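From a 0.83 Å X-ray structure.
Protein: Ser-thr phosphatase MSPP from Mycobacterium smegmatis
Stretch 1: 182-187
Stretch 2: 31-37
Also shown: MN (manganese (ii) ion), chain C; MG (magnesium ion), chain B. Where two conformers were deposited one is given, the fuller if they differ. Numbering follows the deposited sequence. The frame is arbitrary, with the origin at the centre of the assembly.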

# COMPACT_ATOMS: atom_id res chain seq x y z
N LEU A 182 5.71 5.57 4.29
CA LEU A 182 5.95 4.22 3.81
C LEU A 182 4.66 3.61 3.42
O LEU A 182 3.74 3.54 4.25
CB LEU A 182 6.63 3.39 4.91
CG LEU A 182 6.70 1.84 4.63
CD1 LEU A 182 7.58 1.53 3.47
CD2 LEU A 182 7.22 1.12 5.89
N ILE A 183 4.55 3.13 2.19
CA ILE A 183 3.45 2.29 1.78
C ILE A 183 4.00 0.87 1.68
O ILE A 183 5.05 0.68 1.07
CB ILE A 183 2.82 2.68 0.45
CG1 ILE A 183 2.57 4.19 0.33
CG2 ILE A 183 1.55 1.90 0.24
CD1 ILE A 183 2.15 4.61 -1.06
N SER A 184 3.33 -0.12 2.24
CA SER A 184 3.82 -1.48 2.16
C SER A 184 2.68 -2.43 1.88
O SER A 184 1.56 -2.24 2.32
CB SER A 184 4.47 -1.84 3.46
OG SER A 184 5.11 -3.10 3.40
N SER A 185 3.01 -3.54 1.20
CA SER A 185 2.11 -4.68 1.25
C SER A 185 2.21 -5.31 2.65
O SER A 185 3.13 -5.08 3.42
CB SER A 185 2.37 -5.68 0.15
OG SER A 185 3.66 -6.25 0.29
N ASP A 186 1.23 -6.18 2.92
CA ASP A 186 1.17 -6.89 4.20
C ASP A 186 2.34 -7.84 4.38
O ASP A 186 2.55 -8.33 5.50
CB ASP A 186 -0.17 -7.57 4.33
CG ASP A 186 -0.53 -8.63 3.32
OD1 ASP A 186 0.28 -8.82 2.39
OD2 ASP A 186 -1.63 -9.28 3.51
N GLY A 187 3.14 -8.15 3.37
CA GLY A 187 4.25 -9.04 3.58
C GLY A 187 5.26 -8.53 4.57
O GLY A 187 5.94 -9.30 5.23
MN MN C . 0.31 -9.93 0.67
MG MG B . -0.84 -10.96 -2.75
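Stretch 2 31-37: LYAVADG

Stretch 2 is a β-strand throughout, with extended backbone angles from Leu31 to Gly37. It runs in nearly the same direction as strand 182-184, at 22° between the N-to-C directions. The two axes approach to 6.8 Å. No hydrogen bond joins the stretches directly. Side chains make most of the contact, and the two meet at a manganese ion.

Leu31 makes no contact with stretch 1. Tyr32 points its CA-to-CB bond toward stretch 1, but its ring leads away. Its CB lies 3.9 Å from Ile183 CD1, and its backbone O is 3.6 Å from that same CD1. Ala33 points away; its backbone N is 4.0 Å from Ile183 CD1.

Val34 points toward stretch 1 and faces Ile183. The CA atoms of Val34 and Ile183 are 6.5 Å apart. Val34 CG2 packs on Ile183 CG2 at 3.6 Å, an apolar contact between buried side chains. Val34 is in the t rotamer, and its CG1 lies 3.8 Å from the backbone N of Ser185. Ala35 points away, in keeping with the alternation of a strand, and makes no contact with stretch 1.

Asp36 points toward stretch 1 again. Its CA is 6.0 Å from the CA of Ser185, and its OD2 is 4.0 Å from Ser185 CB. Asp36 OD2 also lies 2.8 Å from Asp186 OD1. These two carboxylate oxygens are not hydrogen-bonded; manganese holds them together, bound by Asp36 OD2 at 2.1 Å and Asp186 OD1 at 2.0 Å. Water 1 adds a bridge: it donates to Asp36 OD2 at 2.8 Å and accepts from Asp186 N at 2.9 Å.

Gly37 does not touch stretch 1. Its backbone O binds magnesium at 2.1 Å, beside Asp36 OD1 at 2.0 Å from the same ion. Water 2 links the metals, 2.2 Å from manganese and 2.1 Å from magnesium.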

# COMPACT_ATOMS: atom_id res chain seq x y z
N LEU A 31 2.52 10.83 -7.22
CA LEU A 31 1.67 9.65 -6.99
C LEU A 31 2.52 8.42 -6.67
O LEU A 31 3.46 8.07 -7.39
CB LEU A 31 0.85 9.35 -8.26
CG LEU A 31 -0.10 8.18 -8.14
CD1 LEU A 31 -1.21 8.45 -7.13
CD2 LEU A 31 -0.71 7.84 -9.51
N TYR A 32 2.13 7.75 -5.60
CA TYR A 32 2.82 6.57 -5.08
C TYR A 32 1.78 5.55 -4.74
O TYR A 32 0.75 5.87 -4.18
CB TYR A 32 3.64 6.94 -3.84
CG TYR A 32 4.67 7.99 -4.17
CD1 TYR A 32 5.90 7.62 -4.67
CD2 TYR A 32 4.39 9.34 -4.07
CE1 TYR A 32 6.85 8.55 -5.02
CE2 TYR A 32 5.36 10.29 -4.46
CZ TYR A 32 6.55 9.86 -4.92
OH TYR A 32 7.48 10.83 -5.31
N ALA A 33 2.05 4.26 -5.01
CA ALA A 33 1.04 3.27 -4.69
C ALA A 33 1.66 1.89 -4.55
O ALA A 33 2.69 1.58 -5.17
CB ALA A 33 -0.06 3.23 -5.76
N VAL A 34 0.97 1.07 -3.79
CA VAL A 34 1.18 -0.38 -3.73
C VAL A 34 -0.14 -1.07 -3.97
O VAL A 34 -1.17 -0.65 -3.46
CB VAL A 34 1.79 -0.79 -2.38
CG1 VAL A 34 1.85 -2.32 -2.22
CG2 VAL A 34 3.14 -0.16 -2.18
N ALA A 35 -0.07 -2.17 -4.71
CA ALA A 35 -1.22 -3.04 -4.95
C ALA A 35 -0.79 -4.48 -4.68
O ALA A 35 0.17 -4.95 -5.28
CB ALA A 35 -1.73 -2.88 -6.37
N ASP A 36 -1.49 -5.14 -3.78
CA ASP A 36 -1.19 -6.54 -3.44
C ASP A 36 -2.28 -7.41 -4.03
O ASP A 36 -3.41 -7.45 -3.54
CB ASP A 36 -1.15 -6.69 -1.91
CG ASP A 36 -0.90 -8.12 -1.46
OD1 ASP A 36 -0.98 -9.01 -2.33
OD2 ASP A 36 -0.63 -8.30 -0.26
N GLY A 37 -1.94 -8.09 -5.12
CA GLY A 37 -2.88 -8.98 -5.77
C GLY A 37 -3.04 -10.28 -5.03
O GLY A 37 -2.16 -10.75 -4.33
O HOH W 1 -1.26 -6.15 1.39
O HOH W 2 0.19 -11.44 -0.96
O HOH W 3 -0.58 -12.87 -3.50
O HOH W 4 0.95 -10.40 -3.63
O HOH W 5 -2.45 -11.44 -1.57
O HOH W 6 -1.46 -10.81 1.23